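Local coordinates for protein dihydroorotase (Saccharomyces cerevisiae S288C, PDB 6L0A) that catalyses the reversible cyclisation of N-carbamoyl-L-aspartate to (S)-dihydroorotate, the third step of de novo pyrimidine biosynthesis, at a site holding two zinc ions, at residues E56-L61 with F70-Y75; H86-A89 with A93-G96; D219-N224 with P231-P236. One frame throughout, in Å; residues are numbered along the deposited sequence.

Contact 1 (E56-L61 with F70-Y75); sequences EYKKTL and FLMSFY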
loop_
_atom_site.group_PDB
_atom_site.type_symbol
_atom_site.label_atom_id
_atom_site.label_comp_id
_atom_site.label_asym_id
_atom_site.label_seq_id
_atom_site.Cartn_x
_atom_site.Cartn_y
_atom_site.Cartn_z
ATOM N N GLU C 56 35.650 -12.277 3.992
ATOM C CA GLU C 56 35.912 -11.126 4.850
ATOM C C GLU C 56 34.635 -10.617 5.512
ATOM O O GLU C 56 34.679 -10.160 6.658
ATOM C CB GLU C 56 36.599 -10.011 4.054
ATOM C CG GLU C 56 38.038 -10.345 3.652
ATOM C CD GLU C 56 38.961 -10.576 4.857
ATOM O OE1 GLU C 56 39.495 -11.703 4.999
ATOM O OE2 GLU C 56 39.155 -9.632 5.655
ATOM N N TYR C 57 33.490 -10.705 4.823
ATOM C CA TYR C 57 32.220 -10.333 5.449
ATOM C C TYR C 57 31.947 -11.201 6.670
ATOM O O TYR C 57 31.639 -10.689 7.752
ATOM C CB TYR C 57 31.075 -10.454 4.438
ATOM C CG TYR C 57 29.762 -9.778 4.813
ATOM C CD1 TYR C 57 29.729 -8.567 5.505
ATOM C CD2 TYR C 57 28.554 -10.330 4.417
ATOM C CE1 TYR C 57 28.513 -7.945 5.810
ATOM C CE2 TYR C 57 27.351 -9.728 4.707
ATOM C CZ TYR C 57 27.326 -8.542 5.405
ATOM O OH TYR C 57 26.112 -7.968 5.676
ATOM N N LYS C 58 32.068 -12.527 6.522
ATOM C CA LYS C 58 31.840 -13.408 7.671
ATOM C C LYS C 58 32.782 -13.069 8.821
ATOM O O LYS C 58 32.375 -13.078 9.992
ATOM C CB LYS C 58 32.003 -14.877 7.271
ATOM C CG LYS C 58 31.578 -15.862 8.377
ATOM C CD LYS C 58 31.684 -17.313 7.907
ATOM C CE LYS C 58 31.281 -18.285 9.013
ATOM N NZ LYS C 58 31.349 -19.712 8.573
ATOM N N LYS C 59 34.043 -12.766 8.511
ATOM C CA LYS C 59 34.992 -12.437 9.569
ATOM C C LYS C 59 34.554 -11.186 10.322
ATOM O O LYS C 59 34.653 -11.125 11.551
ATOM C CB LYS C 59 36.393 -12.262 8.978
ATOM C CG LYS C 59 37.050 -13.581 8.569
ATOM C CD LYS C 59 38.548 -13.624 8.903
ATOM C CE LYS C 59 38.813 -14.364 10.222
ATOM N NZ LYS C 59 39.010 -15.835 10.043
ATOM N N THR C 60 34.030 -10.196 9.597
ATOM C CA THR C 60 33.530 -8.984 10.233
ATOM C C THR C 60 32.382 -9.302 11.172
ATOM O O THR C 60 32.339 -8.818 12.311
ATOM C CB THR C 60 33.089 -7.976 9.165
ATOM O OG1 THR C 60 34.229 -7.568 8.408
ATOM C CG2 THR C 60 32.434 -6.741 9.808
ATOM N N LEU C 61 31.443 -10.130 10.710
ATOM C CA LEU C 61 30.286 -10.462 11.528
ATOM C C LEU C 61 30.694 -11.261 12.760
ATOM O O LEU C 61 30.176 -11.021 13.858
ATOM C CB LEU C 61 29.261 -11.244 10.705
ATOM C CG LEU C 61 28.731 -10.638 9.405
ATOM C CD1 LEU C 61 27.505 -11.434 8.939
ATOM C CD2 LEU C 61 28.378 -9.179 9.605
ATOM N N PHE C 70 27.103 -18.069 11.714
ATOM C CA PHE C 70 26.803 -17.345 10.482
ATOM C C PHE C 70 26.894 -18.293 9.294
ATOM O O PHE C 70 27.951 -18.881 9.052
ATOM C CB PHE C 70 27.771 -16.181 10.290
ATOM C CG PHE C 70 27.545 -15.054 11.242
ATOM C CD1 PHE C 70 26.411 -14.267 11.136
ATOM C CD2 PHE C 70 28.450 -14.793 12.263
ATOM C CE1 PHE C 70 26.179 -13.227 12.016
ATOM C CE2 PHE C 70 28.224 -13.753 13.164
ATOM C CZ PHE C 70 27.090 -12.965 13.040
ATOM N N LEU C 71 25.792 -18.437 8.562
ATOM C CA LEU C 71 25.758 -19.153 7.293
ATOM C C LEU C 71 25.632 -18.117 6.183
ATOM O O LEU C 71 24.779 -17.233 6.266
ATOM C CB LEU C 71 24.592 -20.130 7.246
ATOM C CG LEU C 71 24.451 -21.108 8.417
ATOM C CD1 LEU C 71 23.170 -21.936 8.264
ATOM C CD2 LEU C 71 25.694 -22.000 8.540
ATOM N N MET C 72 26.473 -18.224 5.162
ATOM C CA MET C 72 26.680 -17.142 4.208
ATOM C C MET C 72 26.123 -17.511 2.838
ATOM O O MET C 72 25.898 -18.687 2.537
ATOM C CB MET C 72 28.166 -16.806 4.091
ATOM C CG MET C 72 28.859 -16.545 5.438
ATOM S SD MET C 72 28.175 -15.145 6.371
ATOM C CE MET C 72 28.566 -13.763 5.296
ATOM N N SER C 73 25.921 -16.494 1.997
ATOM C CA SER C 73 25.375 -16.721 0.667
ATOM C C SER C 73 26.052 -15.827 -0.366
ATOM O O SER C 73 26.632 -14.781 -0.056
ATOM C CB SER C 73 23.860 -16.452 0.615
ATOM O OG SER C 73 23.601 -15.101 0.982
ATOM N N PHE C 74 25.961 -16.273 -1.616
ATOM C CA PHE C 74 26.223 -15.449 -2.783
ATOM C C PHE C 74 24.916 -14.866 -3.321
ATOM O O PHE C 74 23.834 -15.437 -3.160
ATOM C CB PHE C 74 26.883 -16.267 -3.905
ATOM C CG PHE C 74 28.377 -16.448 -3.759
ATOM C CD1 PHE C 74 29.151 -15.534 -3.053
ATOM C CD2 PHE C 74 29.003 -17.519 -4.375
ATOM C CE1 PHE C 74 30.536 -15.702 -2.950
ATOM C CE2 PHE C 74 30.374 -17.706 -4.273
ATOM C CZ PHE C 74 31.145 -16.798 -3.564
ATOM N N TYR C 75 25.044 -13.735 -3.999
ATOM C CA TYR C 75 23.958 -13.099 -4.738
ATOM C C TYR C 75 23.960 -13.634 -6.166
ATOM O O TYR C 75 25.014 -13.683 -6.807
ATOM C CB TYR C 75 24.215 -11.597 -4.695
ATOM C CG TYR C 75 23.255 -10.619 -5.315
ATOM C CD1 TYR C 75 23.192 -10.443 -6.696
ATOM C CD2 TYR C 75 22.487 -9.787 -4.508
ATOM C CE1 TYR C 75 22.347 -9.484 -7.250
ATOM C CE2 TYR C 75 21.648 -8.828 -5.050
ATOM C CZ TYR C 75 21.578 -8.687 -6.416
ATOM O OH TYR C 75 20.747 -7.727 -6.947
HETATM O O HOH W 1 29.445 -21.309 9.935
#
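Lys58 and Phe70 bring the backbones nearest each other, 7.0 Å between their CA atoms, where helix 51-64 lies against strand 69-71 and the segment that follows it. Side chains do the joining. Phe70 turns one face to Leu61: Leu61 CB stands 3.7 Å from the centre of the Phe70 ring and 14° off its normal, a CH-pi contact, while Leu61 CD1 rests near the CD1-CE1 side of the same ring, 3.7 Å from Phe70 CD1. Met72 supplies the second patch. Its chain is bent at both chi2 and chi3, which brings the methyl group to the helix; Met72 CE ends 3.5 Å from Tyr57 CD2, approaching that ring obliquely. Lys58 runs over Met72 with its aliphatic part, Lys58 CD being 3.8 Å from Met72 CG. With CG anti to the backbone N (chi1 -172°) and every later torsion extended, the amino group reaches past the methionine to the strand, where one water bridges the two segments, 2.8 Å from Lys58 NZ and 3.0 Å from Phe70 O. The hydroxyl of Tyr57 points elsewhere, hydrogen-bonded to Arg18 O. Ile40 of the neighbouring strand lies against Tyr57, Leu61 and Phe70, and helix 20-32 adds Thr27 beside the latter two. This is the closing half of the beta-alpha-beta unit 37-40, 51-64, 69-71, with the helix packed on the parallel strands, as expected of the TIM-barrel fold of amidohydrolases.

Contact 2 (H86-A89 with A93-G96); sequences HEAA and AIRG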
loop_
_atom_site.group_PDB
_atom_site.type_symbol
_atom_site.label_atom_id
_atom_site.label_comp_id
_atom_site.label_asym_id
_atom_site.label_seq_id
_atom_site.Cartn_x
_atom_site.Cartn_y
_atom_site.Cartn_z
ATOM N N HIS C 86 31.677 -24.037 -7.268
ATOM C CA HIS C 86 32.439 -25.182 -6.774
ATOM C C HIS C 86 33.524 -24.741 -5.795
ATOM O O HIS C 86 33.703 -25.348 -4.734
ATOM C CB HIS C 86 33.055 -25.944 -7.954
ATOM C CG HIS C 86 32.057 -26.712 -8.768
ATOM N ND1 HIS C 86 31.390 -27.814 -8.284
ATOM C CD2 HIS C 86 31.618 -26.534 -10.038
ATOM C CE1 HIS C 86 30.580 -28.283 -9.217
ATOM N NE2 HIS C 86 30.696 -27.520 -10.290
ATOM N N GLU C 87 34.254 -23.680 -6.141
ATOM C CA GLU C 87 35.332 -23.188 -5.288
ATOM C C GLU C 87 34.806 -22.748 -3.923
ATOM O O GLU C 87 35.333 -23.154 -2.879
ATOM C CB GLU C 87 36.047 -22.038 -5.991
ATOM C CG GLU C 87 37.188 -21.430 -5.209
ATOM C CD GLU C 87 37.882 -20.308 -5.968
ATOM O OE1 GLU C 87 37.198 -19.329 -6.342
ATOM O OE2 GLU C 87 39.110 -20.400 -6.190
ATOM N N ALA C 88 33.763 -21.908 -3.913
ATOM C CA ALA C 88 33.211 -21.418 -2.651
ATOM C C ALA C 88 32.631 -22.553 -1.822
ATOM O O ALA C 88 32.764 -22.565 -0.595
ATOM C CB ALA C 88 32.138 -20.361 -2.918
ATOM N N ALA C 89 31.980 -23.515 -2.479
ATOM C CA ALA C 89 31.370 -24.626 -1.761
ATOM C C ALA C 89 32.427 -25.485 -1.085
ATOM O O ALA C 89 32.294 -25.848 0.091
ATOM C CB ALA C 89 30.534 -25.474 -2.717
ATOM N N ALA C 93 32.616 -21.685 2.190
ATOM C CA ALA C 93 32.481 -20.238 2.308
ATOM C C ALA C 93 31.045 -19.766 2.142
ATOM O O ALA C 93 30.730 -18.640 2.550
ATOM C CB ALA C 93 33.368 -19.534 1.278
ATOM N N ILE C 94 30.181 -20.593 1.552
ATOM C CA ILE C 94 28.764 -20.286 1.398
ATOM C C ILE C 94 27.954 -21.553 1.626
ATOM O O ILE C 94 28.436 -22.673 1.420
ATOM C CB ILE C 94 28.432 -19.707 0.007
ATOM C CG1 ILE C 94 28.738 -20.756 -1.067
ATOM C CG2 ILE C 94 29.160 -18.378 -0.246
ATOM C CD1 ILE C 94 28.216 -20.390 -2.427
ATOM N N ARG C 95 26.709 -21.361 2.051
ATOM C CA ARG C 95 25.717 -22.419 2.163
ATOM C C ARG C 95 24.645 -22.330 1.076
ATOM O O ARG C 95 23.893 -23.296 0.882
ATOM C CB ARG C 95 25.068 -22.366 3.560
ATOM C CG ARG C 95 24.120 -23.501 3.928
ATOM C CD ARG C 95 24.835 -24.830 4.199
ATOM N NE ARG C 95 25.972 -24.686 5.093
ATOM C CZ ARG C 95 26.103 -25.311 6.261
ATOM N NH1 ARG C 95 25.172 -26.150 6.707
ATOM N NH2 ARG C 95 27.182 -25.094 6.985
ATOM N N GLY C 96 24.578 -21.222 0.344
ATOM C CA GLY C 96 23.577 -21.100 -0.704
ATOM C C GLY C 96 23.770 -19.849 -1.537
ATOM O O GLY C 96 24.723 -19.084 -1.356
#
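Ala88 meets both Ala93 and Ile94, one with its carbonyl and the other with its methyl group. Ile94 takes an unusual place for its longer branch: CG1 lies between the backbone N and the carbonyl carbon (chi1 63°), and chi2 of 169° then carries the chain on in extended form. The whole CG1-CD1 arm therefore lies alongside the alanine methyl, with Ala88 CB 3.9 Å from Ile94 CG1 and 4.0 Å from Ile94 CD1. The Ala93 methyl flanks the carbonyl, Ala93 CB being 3.6 Å from Ala88 O, while the amide of the same residue donates to it. That bond, Ala93 N to Ala88 O at 2.9 Å, is nearly straight (164° at the hydrogen). It joins the N-H to the carbonyl five residues earlier, rather than four as in the alpha helix, and ties the chain beyond helix 82-90 back to the helix's last turn. Phe74 and Leu132 also pack on Ile94, and Leu51 of helix 51-64 touches both Ala88 and Ala93. The contact closes the turn after helix 82-90, and the backbone bonds of Arg95 to Met72 and Val133 are consistent with 93-96 taking the place of a strand of the TIM barrel, one that leads to the zinc-binding Lys98.

Contact 3 (D219-N224 with P231-P236); sequences DDWAGN and PVAKLP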
loop_
_atom_site.group_PDB
_atom_site.type_symbol
_atom_site.label_atom_id
_atom_site.label_comp_id
_atom_site.label_asym_id
_atom_site.label_seq_id
_atom_site.Cartn_x
_atom_site.Cartn_y
_atom_site.Cartn_z
ATOM N N ASP C 219 -3.802 -3.397 4.993
ATOM C CA ASP C 219 -4.286 -2.248 5.758
ATOM C C ASP C 219 -3.204 -1.653 6.638
ATOM O O ASP C 219 -3.242 -0.458 6.945
ATOM C CB ASP C 219 -5.471 -2.645 6.638
ATOM C CG ASP C 219 -6.755 -2.706 5.875
ATOM O OD1 ASP C 219 -6.711 -3.005 4.672
ATOM O OD2 ASP C 219 -7.814 -2.481 6.488
ATOM N N ASP C 220 -2.254 -2.465 7.080
ATOM C CA ASP C 220 -1.255 -1.979 8.022
ATOM C C ASP C 220 -0.110 -1.226 7.369
ATOM O O ASP C 220 0.579 -0.474 8.067
ATOM C CB ASP C 220 -0.687 -3.147 8.832
ATOM C CG ASP C 220 -1.752 -3.869 9.615
ATOM O OD1 ASP C 220 -2.492 -3.196 10.361
ATOM O OD2 ASP C 220 -1.859 -5.105 9.492
ATOM N N TRP C 221 0.132 -1.394 6.062
ATOM C CA TRP C 221 1.201 -0.630 5.433
ATOM C C TRP C 221 0.715 0.424 4.451
ATOM O O TRP C 221 1.523 1.261 4.035
ATOM C CB TRP C 221 2.228 -1.551 4.734
ATOM C CG TRP C 221 1.706 -2.417 3.614
ATOM C CD1 TRP C 221 1.326 -3.725 3.704
ATOM C CD2 TRP C 221 1.556 -2.049 2.233
ATOM N NE1 TRP C 221 0.917 -4.187 2.472
ATOM C CE2 TRP C 221 1.060 -3.184 1.551
ATOM C CE3 TRP C 221 1.802 -0.872 1.505
ATOM C CZ2 TRP C 221 0.781 -3.174 0.182
ATOM C CZ3 TRP C 221 1.530 -0.864 0.145
ATOM C CH2 TRP C 221 1.025 -2.002 -0.500
ATOM N N ALA C 222 -0.576 0.453 4.114
ATOM C CA ALA C 222 -1.038 1.380 3.076
ATOM C C ALA C 222 -0.613 2.825 3.367
ATOM O O ALA C 222 -0.126 3.532 2.478
ATOM C CB ALA C 222 -2.560 1.275 2.929
ATOM N N GLY C 223 -0.774 3.270 4.609
ATOM C CA GLY C 223 -0.337 4.600 5.004
ATOM C C GLY C 223 0.760 4.597 6.052
ATOM O O GLY C 223 0.971 5.609 6.730
ATOM N N ASN C 224 1.468 3.470 6.191
ATOM C CA ASN C 224 2.525 3.298 7.193
ATOM C C ASN C 224 3.770 2.740 6.515
ATOM O O ASN C 224 3.954 1.514 6.441
ATOM C CB ASN C 224 2.076 2.372 8.326
ATOM C CG ASN C 224 0.901 2.923 9.121
ATOM O OD1 ASN C 224 0.915 4.066 9.567
ATOM N ND2 ASN C 224 -0.112 2.088 9.327
ATOM N N PRO C 231 7.949 -9.305 -0.259
ATOM C CA PRO C 231 6.657 -9.052 -0.900
ATOM C C PRO C 231 5.743 -8.348 0.087
ATOM O O PRO C 231 5.931 -8.492 1.315
ATOM C CB PRO C 231 6.130 -10.452 -1.258
ATOM C CG PRO C 231 7.270 -11.427 -0.935
ATOM C CD PRO C 231 8.132 -10.727 0.075
ATOM N N VAL C 232 4.818 -7.534 -0.423
ATOM C CA VAL C 232 3.956 -6.770 0.467
ATOM C C VAL C 232 3.040 -7.726 1.220
ATOM O O VAL C 232 2.699 -8.809 0.728
ATOM C CB VAL C 232 3.135 -5.730 -0.321
ATOM C CG1 VAL C 232 4.060 -4.794 -1.122
ATOM C CG2 VAL C 232 2.112 -6.412 -1.234
ATOM N N ALA C 233 2.638 -7.322 2.425
ATOM C CA ALA C 233 1.592 -8.041 3.143
ATOM C C ALA C 233 0.271 -7.892 2.396
ATOM O O ALA C 233 -0.053 -6.810 1.888
ATOM C CB ALA C 233 1.467 -7.512 4.576
ATOM N N LYS C 234 -0.487 -8.975 2.304
ATOM C CA LYS C 234 -1.602 -9.063 1.366
ATOM C C LYS C 234 -2.918 -9.112 2.148
ATOM O O LYS C 234 -3.091 -8.296 3.061
ATOM C CB LYS C 234 -1.370 -10.229 0.417
ATOM C CG LYS C 234 -0.152 -9.962 -0.475
ATOM C CD LYS C 234 0.241 -11.157 -1.308
ATOM C CE LYS C 234 1.344 -10.777 -2.297
ATOM N NZ LYS C 234 2.693 -10.438 -1.694
ATOM N N LEU C 235 -3.836 -9.998 1.827
ATOM C CA LEU C 235 -5.189 -9.883 2.351
ATOM C C LEU C 235 -5.358 -10.721 3.613
ATOM O O LEU C 235 -4.524 -11.579 3.926
ATOM C CB LEU C 235 -6.182 -10.318 1.283
ATOM C CG LEU C 235 -6.017 -9.580 -0.045
ATOM C CD1 LEU C 235 -7.098 -10.004 -1.030
ATOM C CD2 LEU C 235 -6.044 -8.082 0.184
ATOM N N PRO C 236 -6.421 -10.484 4.387
ATOM C CA PRO C 236 -6.653 -11.342 5.565
ATOM C C PRO C 236 -6.669 -12.834 5.253
ATOM O O PRO C 236 -6.196 -13.628 6.080
ATOM C CB PRO C 236 -8.013 -10.845 6.079
ATOM C CG PRO C 236 -8.049 -9.407 5.675
ATOM C CD PRO C 236 -7.397 -9.373 4.324
#
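At the interface with the second subunit of this amidohydrolase barrel, the type I beta turn Trp221-Asn224 follows on from a short, weakly bonded helix, and Trp221 at its start reaches across to Val232 and Ala233 in the loop before helix 236-246. The indole is pinned by its N-H: Trp221 NE1 donates to Ala233 O at 2.9 Å, with an angle of 179° at the hydrogen. The acceptor lies in the plane of the ring, whereas the donor is tilted modestly from the plane of the carbonyl. Beside this bond Ala233 CB sits 3.9 Å from Trp221 CD1. Val232 approaches the six-membered part obliquely, its CB 3.5 Å from Trp221 CZ2, and its CG1 lies above one face near the rim, 3.9 Å from the same Trp221 CZ2. Trp221 reaches this position with CG between the backbone N and the carbonyl carbon (chi1 61°). A phenylalanine here would probably leave Ala233 O without its indole donor and set the loop less firmly against the turn. Trp221 also meets Trp221 of the second subunit, their planes about 30° apart, and Asp219 bonds to Ser142 and Val153 of that subunit. The loop itself follows Lys230, which lines the malate pocket, through a cis peptide bond before Pro231; the side chain of Val232 is about 9 Å from the bound malate. Each segment is braced internally. Asn224 ND2 donates to Asp220 O at 2.9 Å, coming from above the carbonyl plane. In the loop, the Lys234 ammonium, also bonded to Thr182 OG1, folds back so that Lys234 NZ lies 2.9 Å from Val232 O, in the carbonyl plane and on a lone pair.

How the contacts relate
Contacts 1 and 2 are successive pieces of one side of the barrel: their centres are about 11 Å apart, and Phe74 of the first packs its ring on Ala88 of the second, while Met72 O lies 2.8 Å from Arg95 N in a probable hydrogen bond. Helix 51-64 takes part in contact 1 and also covers alanines of contact 2. Contact 3 lies across the chain's centre, about 31 and 36 Å from them, centre to centre. Contact 1 is buried and mainly apolar, with a water bridge at its margin; contact 2, partly buried, combines small methyls with a backbone bond. Contact 3 is buried too, but depends on a side-chain-to-backbone bond and, unlike the others, is touched by the second subunit.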